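Side-chain contacts in lactate dehydrogenase (PDB 6CT6), which probably catalyses the NADH-dependent interconversion of pyruvate and lactate, and is captured here with NADH and oxamate, an analogue of pyruvate: residues 22-27 / 80-85; 109-114 / 129-134; 251-256 / 263-268. All coordinates share one frame; numbering follows the deposited sequence.

Interaction 1: residues 22-27 / 80-85; sequences GTMAFL and VVIITA. With NAI (1,4-dihydronicotinamide adenine dinucleotide), chain D.
Met24 and Ile82 mark the closest approach of the two backbones, with 9.0 Å between Met24 CA and Ile82 CA. Residues 22-27 are a run of helix 19-31, confirmed by the bond from Phe26 N to Gly22 O, whereas 80-85 begins as strand 80-83 and leaves it as a loop. Since the main chains stand so far apart, side chains alone bridge the gap, and they bury 124 Å² in total.

Met24 carries most of this. Its side chain sets out toward the strand, runs extended through chi2, and a bend at chi3 (-63°) folds the methyl back so that SD and CE both meet one branch of Ile82. The two side chains cross obliquely: SD lies 3.6 Å from Ile82 CG2, while the other branch of the isoleucine approaches less closely, with SD 4.0 Å from Ile82 CD1. Ile82 CG2 stands anti to the backbone N (CG1 at chi1 -48°), which turns its methyl branch up to the sulfur.

Beyond the strand end, Met24 CE and Thr84 CG2 meet tip to tip at 3.9 Å. All these contacts are apolar and buried; Leu14 of strand 11-15 touches both Met24 and Ile82, and Ile251 of helix 244-259 also packs on Met24.

The strand end then serves the cofactor. Thr84 O comes 3.3 Å from NAI C5D, the 5' carbon of the nicotinamide ribose, and the Ala85 methyl rests by the adenine, CB being 3.5 Å from NAI C4A. Helix 19-31 lying on the parallel sheet, with C-terminal strand ends at the dinucleotide, fits a Rossmann fold, consistent with the GxGxxG-like glycines: Gly16 and Gly18 before helix 19-31 and Gly21 in its first turn.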
# COMPACT_ATOMS: atom_id res chain seq x y z
N GLY B 22 2.29 -7.46 0.24
CA GLY B 22 1.95 -6.56 -0.85
C GLY B 22 2.33 -5.13 -0.55
O GLY B 22 2.86 -4.42 -1.41
N THR B 23 2.06 -4.68 0.68
CA THR B 23 2.47 -3.35 1.11
C THR B 23 3.97 -3.15 0.92
O THR B 23 4.40 -2.10 0.44
CB THR B 23 2.08 -3.15 2.58
OG1 THR B 23 0.65 -3.14 2.69
CG2 THR B 23 2.64 -1.84 3.13
N MET B 24 4.77 -4.15 1.29
CA MET B 24 6.22 -4.00 1.20
C MET B 24 6.69 -3.99 -0.25
O MET B 24 7.62 -3.26 -0.60
CB MET B 24 6.91 -5.12 1.99
CG MET B 24 6.67 -5.04 3.49
SD MET B 24 7.59 -6.26 4.46
CE MET B 24 6.89 -7.80 3.86
N ALA B 25 6.05 -4.79 -1.11
CA ALA B 25 6.38 -4.76 -2.53
C ALA B 25 6.06 -3.40 -3.14
O ALA B 25 6.82 -2.88 -3.96
CB ALA B 25 5.63 -5.87 -3.26
N PHE B 26 4.92 -2.83 -2.76
CA PHE B 26 4.56 -1.48 -3.18
C PHE B 26 5.65 -0.48 -2.79
O PHE B 26 6.03 0.38 -3.59
CB PHE B 26 3.22 -1.11 -2.54
CG PHE B 26 2.59 0.16 -3.06
CD1 PHE B 26 2.69 0.52 -4.39
CD2 PHE B 26 1.86 0.96 -2.20
CE1 PHE B 26 2.08 1.68 -4.85
CE2 PHE B 26 1.26 2.12 -2.65
CZ PHE B 26 1.36 2.48 -3.97
N LEU B 27 6.17 -0.59 -1.56
CA LEU B 27 7.21 0.33 -1.10
C LEU B 27 8.49 0.18 -1.92
O LEU B 27 9.16 1.18 -2.21
CB LEU B 27 7.49 0.08 0.38
CG LEU B 27 6.43 0.62 1.35
CD1 LEU B 27 6.57 -0.05 2.70
CD2 LEU B 27 6.54 2.13 1.48
N VAL B 80 17.89 -9.98 0.67
CA VAL B 80 17.08 -9.83 1.88
C VAL B 80 15.83 -10.69 1.72
O VAL B 80 15.26 -10.79 0.63
CB VAL B 80 16.70 -8.36 2.13
CG1 VAL B 80 15.78 -8.23 3.34
CG2 VAL B 80 17.95 -7.51 2.34
N VAL B 81 15.41 -11.32 2.82
CA VAL B 81 14.17 -12.09 2.87
C VAL B 81 13.34 -11.52 4.01
O VAL B 81 13.82 -11.42 5.15
CB VAL B 81 14.43 -13.59 3.09
CG1 VAL B 81 13.12 -14.37 3.14
CG2 VAL B 81 15.33 -14.16 1.99
N ILE B 82 12.09 -11.14 3.71
CA ILE B 82 11.15 -10.66 4.72
C ILE B 82 9.97 -11.63 4.74
O ILE B 82 9.30 -11.83 3.72
CB ILE B 82 10.68 -9.22 4.44
CG1 ILE B 82 11.88 -8.31 4.13
CG2 ILE B 82 9.93 -8.69 5.65
CD1 ILE B 82 11.50 -6.88 3.76
N ILE B 83 9.70 -12.21 5.91
CA ILE B 83 8.78 -13.33 6.06
C ILE B 83 7.48 -12.84 6.69
O ILE B 83 7.48 -12.33 7.81
CB ILE B 83 9.39 -14.46 6.92
CG1 ILE B 83 10.66 -15.01 6.28
CG2 ILE B 83 8.37 -15.60 7.11
CD1 ILE B 83 11.52 -15.80 7.24
N THR B 84 6.38 -13.03 5.97
CA THR B 84 5.04 -12.87 6.53
C THR B 84 4.20 -14.14 6.36
O THR B 84 2.98 -14.09 6.56
CB THR B 84 4.33 -11.67 5.90
OG1 THR B 84 4.23 -11.85 4.48
CG2 THR B 84 5.08 -10.37 6.20
N ALA B 85 4.83 -15.25 5.99
CA ALA B 85 4.10 -16.49 5.72
C ALA B 85 3.38 -16.99 6.97
O ALA B 85 3.87 -16.85 8.09
CB ALA B 85 5.07 -17.56 5.23
PA NAI D . -2.00 -12.53 5.37
O1A NAI D . -2.86 -13.73 5.68
O2A NAI D . -2.58 -11.37 4.59
O5B NAI D . -0.71 -13.06 4.57
C5B NAI D . -0.07 -14.28 4.93
C4B NAI D . 0.32 -15.00 3.66
O4B NAI D . 1.24 -16.06 3.91
C3B NAI D . -0.89 -15.63 2.97
O3B NAI D . -1.05 -15.05 1.67
C2B NAI D . -0.55 -17.11 2.87
O2B NAI D . -1.01 -17.70 1.66
C1B NAI D . 0.96 -17.06 2.94
N9A NAI D . 1.62 -18.35 3.26
C8A NAI D . 1.17 -19.39 3.99
N7A NAI D . 2.11 -20.37 4.03
C5A NAI D . 3.17 -19.96 3.30
C6A NAI D . 4.50 -20.48 2.92
N6A NAI D . 4.91 -21.70 3.33
N1A NAI D . 5.29 -19.70 2.15
C2A NAI D . 4.91 -18.48 1.73
N3A NAI D . 3.72 -17.95 2.04
C4A NAI D . 2.83 -18.62 2.81
O3 NAI D . -1.38 -11.98 6.75
PN NAI D . -0.67 -10.54 6.97
O1N NAI D . -1.74 -9.53 7.32
O2N NAI D . 0.27 -10.28 5.81
O5D NAI D . 0.19 -10.83 8.30
C5D NAI D . 1.24 -11.78 8.25
C4D NAI D . 1.83 -12.05 9.63
O4D NAI D . 2.38 -10.85 10.20
C3D NAI D . 0.77 -12.55 10.60
O3D NAI D . 1.32 -13.64 11.35
C2D NAI D . 0.50 -11.37 11.49
O2D NAI D . 0.02 -11.73 12.78
C1D NAI D . 1.89 -10.74 11.53
N1N NAI D . 1.97 -9.36 12.02
C2N NAI D . 3.07 -9.06 12.71
C3N NAI D . 3.31 -7.81 13.23
C7N NAI D . 4.59 -7.61 14.00
O7N NAI D . 5.46 -8.46 13.92
N7N NAI D . 4.74 -6.54 14.76
C4N NAI D . 2.33 -6.68 13.03
C5N NAI D . 1.17 -7.12 12.26
C6N NAI D . 1.04 -8.42 11.78

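Interaction 2: residues 109-114 / 129-134; sequences KIMREV and NITNPL. With NAI (1,4-dihydronicotinamide adenine dinucleotide), chain D.
Met111 SD approaches Asn129 OD1 obliquely to the amide plane, at 3.6 Å; this carboxamide stands at the end of strand 126-129, the side chains pass at a slant, and the contact is van der Waals in kind. At the other end of that amide, Asn129 ND2 donates to Thr131 O at 3.0 Å, arriving in the carbonyl plane on a lone pair. The acceptor sits 20° out of the amide plane and the N-H...O angle is 139°, so the bond is bent, yet it helps to set the rotation of the amide, which leaves OD1 on the side of the sulfur. The carboxamide of the loop, on Asn132, faces the ligands: its ND2 gives a hydrogen bond to NAI O2D at 3.2 Å and another to oxamate, while Asn132 N reaches NAI O3D at 3.3 Å in a nearly straight bond (167°).

Bends at chi2 and chi3 curl Met111 so that its methyl meets Thr131 tip to tip, CE lying 3.8 Å from OG1. That hydroxyl has its polar partner in Ala85 O. Ile130 CG2 packs 3.4 Å from NAI C2N.

Through Met111, helix 104-121 packs on the end of strand 126-129 and the start of the loop leading to helix 134-145, the same side chain also touching Ile83 of strand 80-83 and Met137, Ala140 and Val141 of helix 134-145.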
# COMPACT_ATOMS: atom_id res chain seq x y z
N LYS B 109 5.42 -24.81 11.94
CA LYS B 109 5.84 -25.73 10.89
C LYS B 109 6.10 -24.99 9.58
O LYS B 109 7.00 -25.36 8.82
CB LYS B 109 4.79 -26.83 10.69
CG LYS B 109 4.66 -27.76 11.89
CD LYS B 109 4.04 -29.10 11.51
CE LYS B 109 3.87 -29.99 12.73
NZ LYS B 109 5.16 -30.27 13.43
N ILE B 110 5.32 -23.95 9.29
CA ILE B 110 5.57 -23.14 8.11
C ILE B 110 6.92 -22.44 8.23
O ILE B 110 7.69 -22.39 7.27
CB ILE B 110 4.42 -22.13 7.90
CG1 ILE B 110 3.14 -22.87 7.51
CG2 ILE B 110 4.79 -21.09 6.84
CD1 ILE B 110 1.89 -22.01 7.53
N MET B 111 7.22 -21.89 9.41
CA MET B 111 8.51 -21.24 9.61
C MET B 111 9.67 -22.18 9.33
O MET B 111 10.73 -21.74 8.88
CB MET B 111 8.61 -20.71 11.04
CG MET B 111 7.67 -19.55 11.36
SD MET B 111 7.92 -18.08 10.34
CE MET B 111 6.73 -18.35 9.02
N ARG B 112 9.50 -23.48 9.59
CA ARG B 112 10.59 -24.42 9.41
C ARG B 112 10.75 -24.83 7.95
O ARG B 112 11.88 -25.08 7.51
CB ARG B 112 10.37 -25.64 10.31
CG ARG B 112 10.58 -25.30 11.79
CD ARG B 112 10.15 -26.41 12.72
NE ARG B 112 10.41 -26.06 14.12
CZ ARG B 112 9.78 -26.59 15.16
NH1 ARG B 112 8.84 -27.51 14.99
NH2 ARG B 112 10.09 -26.20 16.39
N GLU B 113 9.66 -24.88 7.18
CA GLU B 113 9.79 -25.02 5.73
C GLU B 113 10.50 -23.81 5.14
O GLU B 113 11.38 -23.95 4.28
CB GLU B 113 8.41 -25.20 5.09
CG GLU B 113 7.57 -26.35 5.65
CD GLU B 113 8.16 -27.72 5.37
OE1 GLU B 113 8.88 -27.86 4.36
OE2 GLU B 113 7.90 -28.65 6.15
N VAL B 114 10.12 -22.61 5.57
CA VAL B 114 10.75 -21.39 5.06
C VAL B 114 12.23 -21.38 5.40
O VAL B 114 13.08 -21.12 4.54
CB VAL B 114 10.03 -20.14 5.61
CG1 VAL B 114 10.83 -18.87 5.32
CG2 VAL B 114 8.64 -20.02 5.01
N ASN B 129 11.91 -11.46 10.06
CA ASN B 129 10.63 -12.13 10.25
C ASN B 129 9.60 -11.18 10.82
O ASN B 129 9.92 -10.29 11.62
CB ASN B 129 10.75 -13.34 11.18
CG ASN B 129 9.43 -14.08 11.32
OD1 ASN B 129 8.93 -14.66 10.36
ND2 ASN B 129 8.84 -14.03 12.52
N ILE B 130 8.35 -11.37 10.41
CA ILE B 130 7.23 -10.59 10.91
C ILE B 130 6.18 -11.52 11.52
O ILE B 130 5.47 -11.13 12.45
CB ILE B 130 6.62 -9.71 9.79
CG1 ILE B 130 7.68 -8.74 9.24
CG2 ILE B 130 5.42 -8.93 10.31
CD1 ILE B 130 7.24 -8.00 7.99
N THR B 131 6.10 -12.75 11.02
CA THR B 131 5.03 -13.67 11.42
C THR B 131 4.98 -13.85 12.94
O THR B 131 6.01 -14.08 13.59
CB THR B 131 5.23 -15.03 10.74
OG1 THR B 131 5.19 -14.86 9.32
CG2 THR B 131 4.14 -16.02 11.16
N ASN B 132 3.77 -13.76 13.50
CA ASN B 132 3.55 -13.91 14.94
C ASN B 132 3.35 -15.37 15.37
O ASN B 132 2.96 -16.21 14.55
CB ASN B 132 2.32 -13.10 15.37
CG ASN B 132 2.64 -11.65 15.66
OD1 ASN B 132 3.69 -11.33 16.22
ND2 ASN B 132 1.73 -10.76 15.28
N PRO B 133 3.60 -15.68 16.66
CA PRO B 133 4.21 -14.83 17.69
C PRO B 133 5.67 -14.55 17.38
O PRO B 133 6.50 -15.46 17.27
CB PRO B 133 4.07 -15.66 18.97
CG PRO B 133 3.88 -17.05 18.51
CD PRO B 133 3.13 -16.95 17.23
N LEU B 134 5.96 -13.26 17.25
CA LEU B 134 7.17 -12.81 16.56
C LEU B 134 8.43 -13.43 17.16
O LEU B 134 9.28 -13.96 16.44
CB LEU B 134 7.22 -11.28 16.62
CG LEU B 134 8.19 -10.49 15.74
CD1 LEU B 134 9.36 -10.01 16.58
CD2 LEU B 134 8.67 -11.28 14.53
PA NAI D . -2.00 -12.53 5.37
O1A NAI D . -2.86 -13.73 5.68
O2A NAI D . -2.58 -11.37 4.59
O5B NAI D . -0.71 -13.06 4.57
C5B NAI D . -0.07 -14.28 4.93
C4B NAI D . 0.32 -15.00 3.66
O4B NAI D . 1.24 -16.06 3.91
C3B NAI D . -0.89 -15.63 2.97
O3B NAI D . -1.05 -15.05 1.67
C2B NAI D . -0.55 -17.11 2.87
O2B NAI D . -1.01 -17.70 1.66
C1B NAI D . 0.96 -17.06 2.94
N9A NAI D . 1.62 -18.35 3.26
C8A NAI D . 1.17 -19.39 3.99
N7A NAI D . 2.11 -20.37 4.03
C5A NAI D . 3.17 -19.96 3.30
C6A NAI D . 4.50 -20.48 2.92
N6A NAI D . 4.91 -21.70 3.33
N1A NAI D . 5.29 -19.70 2.15
C2A NAI D . 4.91 -18.48 1.73
N3A NAI D . 3.72 -17.95 2.04
C4A NAI D . 2.83 -18.62 2.81
O3 NAI D . -1.38 -11.98 6.75
PN NAI D . -0.67 -10.54 6.97
O1N NAI D . -1.74 -9.53 7.32
O2N NAI D . 0.27 -10.28 5.81
O5D NAI D . 0.19 -10.83 8.30
C5D NAI D . 1.24 -11.78 8.25
C4D NAI D . 1.83 -12.05 9.63
O4D NAI D . 2.38 -10.85 10.20
C3D NAI D . 0.77 -12.55 10.60
O3D NAI D . 1.32 -13.64 11.35
C2D NAI D . 0.50 -11.37 11.49
O2D NAI D . 0.02 -11.73 12.78
C1D NAI D . 1.89 -10.74 11.53
N1N NAI D . 1.97 -9.36 12.02
C2N NAI D . 3.07 -9.06 12.71
C3N NAI D . 3.31 -7.81 13.23
C7N NAI D . 4.59 -7.61 14.00
O7N NAI D . 5.46 -8.46 13.92
N7N NAI D . 4.74 -6.54 14.76
C4N NAI D . 2.33 -6.68 13.03
C5N NAI D . 1.17 -7.12 12.26
C6N NAI D . 1.04 -8.42 11.78

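Interaction 3: residues 251-256 / 263-268; sequences ILMAES and RLFVSS
Phe265 and Met253 pack at the heart of an antiparallel helix-to-strand connection (alpha-beta unit) of the C-terminal domain, where helix 244-259 turns back through a short link into strand 263-272. The axes of the two short segments come within 9.4 Å and their directions differ by 141°, so the strand returns roughly antiparallel along the helix, burying 298 Å² between them.

The Phe265 ring is approached from several sides. Met253 CG lies over one face, 3.9 Å from the ring centroid and 14° off the normal, a CH-pi contact; its SD, further out at 5.3 Å from the centroid, adds an oblique Met-aromatic contact. The two side chains slide past each other in opposite directions, and a bend at chi3 carries the methionine methyl beyond the ring to Ser267, with CE 3.4 Å from Ser267 OG. At the ring edge Ser256 CB sits 3.6 Å from Phe265 CE2, while Leu252 CB packs 4.1 Å from Phe265 CE1. Within the strand, Phe265 CE1 also lies against one face of the Arg263 guanidinium.

One hydrogen bond crosses next to the turn that joins helix to strand: Arg263 N donates to Ser256 OG at 3.2 Å. With OG anti to the backbone N of Ser256 (chi1 -164°), the hydroxyl leans toward Arg263. Ser256 OG is also hydrogen-bonded to Ile288 O of strand 281-289, so this buried hydroxyl links the helix to two neighbouring strands.

Phe265 and Arg263 further touch Met158 of helix 157-172, and Leu252 packs on Val59 of the second subunit. Aromatic and aliphatic side chains of a strand set against a helix are the ordinary core packing of an alpha/beta layer, here on the antiparallel end of the mixed sheet.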
# COMPACT_ATOMS: atom_id res chain seq x y z
N ILE B 251 10.49 -2.60 5.97
CA ILE B 251 11.23 -2.16 4.79
C ILE B 251 12.35 -1.20 5.19
O ILE B 251 13.44 -1.22 4.60
CB ILE B 251 10.27 -1.54 3.77
CG1 ILE B 251 9.53 -2.64 2.99
CG2 ILE B 251 11.00 -0.61 2.80
CD1 ILE B 251 10.41 -3.44 2.02
N LEU B 252 12.11 -0.35 6.18
CA LEU B 252 13.18 0.55 6.64
C LEU B 252 14.34 -0.24 7.23
O LEU B 252 15.50 0.13 7.04
CB LEU B 252 12.63 1.56 7.65
CG LEU B 252 11.65 2.61 7.11
CD1 LEU B 252 11.27 3.61 8.19
CD2 LEU B 252 12.24 3.34 5.90
N MET B 253 14.04 -1.33 7.94
CA MET B 253 15.10 -2.19 8.45
C MET B 253 15.90 -2.80 7.30
O MET B 253 17.14 -2.81 7.32
CB MET B 253 14.51 -3.29 9.34
CG MET B 253 13.84 -2.77 10.61
SD MET B 253 12.79 -4.01 11.41
CE MET B 253 13.99 -5.28 11.81
N ALA B 254 15.20 -3.31 6.28
CA ALA B 254 15.87 -3.88 5.12
C ALA B 254 16.71 -2.83 4.40
O ALA B 254 17.81 -3.13 3.91
CB ALA B 254 14.85 -4.49 4.17
N GLU B 255 16.20 -1.60 4.32
CA GLU B 255 16.95 -0.53 3.67
C GLU B 255 18.23 -0.22 4.43
O GLU B 255 19.27 0.05 3.82
CB GLU B 255 16.07 0.71 3.56
CG GLU B 255 16.72 1.88 2.84
CD GLU B 255 15.86 3.12 2.87
OE1 GLU B 255 15.42 3.52 3.97
OE2 GLU B 255 15.61 3.70 1.79
N SER B 256 18.16 -0.25 5.76
CA SER B 256 19.35 0.00 6.57
C SER B 256 20.42 -1.04 6.30
O SER B 256 21.62 -0.71 6.25
CB SER B 256 18.96 0.03 8.05
OG SER B 256 19.98 0.62 8.84
N ARG B 263 21.21 2.58 11.09
CA ARG B 263 20.14 3.14 11.89
C ARG B 263 19.81 2.21 13.05
O ARG B 263 20.09 1.01 13.02
CB ARG B 263 18.88 3.38 11.06
CG ARG B 263 18.82 4.74 10.39
CD ARG B 263 17.47 4.97 9.73
NE ARG B 263 16.38 5.06 10.69
CZ ARG B 263 15.13 5.40 10.38
NH1 ARG B 263 14.82 5.69 9.12
NH2 ARG B 263 14.20 5.46 11.32
N LEU B 264 19.20 2.79 14.08
CA LEU B 264 18.84 2.06 15.29
C LEU B 264 17.37 1.65 15.22
O LEU B 264 16.50 2.49 14.99
CB LEU B 264 19.10 2.92 16.53
CG LEU B 264 18.93 2.25 17.89
CD1 LEU B 264 19.87 2.89 18.89
CD2 LEU B 264 17.49 2.35 18.37
N PHE B 265 17.11 0.36 15.44
CA PHE B 265 15.77 -0.19 15.46
C PHE B 265 15.63 -1.10 16.67
O PHE B 265 16.48 -1.96 16.89
CB PHE B 265 15.45 -1.01 14.20
CG PHE B 265 15.59 -0.26 12.91
CD1 PHE B 265 14.54 0.50 12.41
CD2 PHE B 265 16.76 -0.34 12.16
CE1 PHE B 265 14.67 1.18 11.21
CE2 PHE B 265 16.89 0.33 10.96
CZ PHE B 265 15.84 1.09 10.49
N VAL B 266 14.56 -0.92 17.44
CA VAL B 266 14.18 -1.95 18.40
C VAL B 266 13.68 -3.15 17.59
O VAL B 266 12.65 -3.06 16.92
CB VAL B 266 13.12 -1.46 19.39
CG1 VAL B 266 12.78 -2.57 20.38
CG2 VAL B 266 13.59 -0.21 20.12
N SER B 267 14.41 -4.26 17.65
CA SER B 267 14.10 -5.44 16.86
C SER B 267 14.31 -6.67 17.73
O SER B 267 15.06 -6.65 18.71
CB SER B 267 14.98 -5.53 15.61
OG SER B 267 15.00 -4.30 14.90
N SER B 268 13.62 -7.75 17.37
CA SER B 268 13.79 -9.02 18.08
C SER B 268 15.12 -9.64 17.67
O SER B 268 15.28 -10.09 16.53
CB SER B 268 12.62 -9.95 17.77
OG SER B 268 12.71 -11.14 18.54

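Interactions 1 and 2 both border NADH, their centres 14 Å apart. They join directly: Ile83 O lies 2.9 Å from Ile130 N and Ala85 O lies 2.7 Å from Thr131 OG1, both probable hydrogen bonds that pair the end of strand 80-83 with the 129-134 segment. Interaction 3 packs on both, on interaction 1 where Met24 CB meets Ile251 CG1 at 3.7 Å, and on interaction 2 through Leu134 CD1 and Ser268 CB at 3.5 Å. Its Met253 side chain remains about 9 Å from NADH and about 13 Å from oxamate, whereas interaction 2 touches both ligands through Asn132.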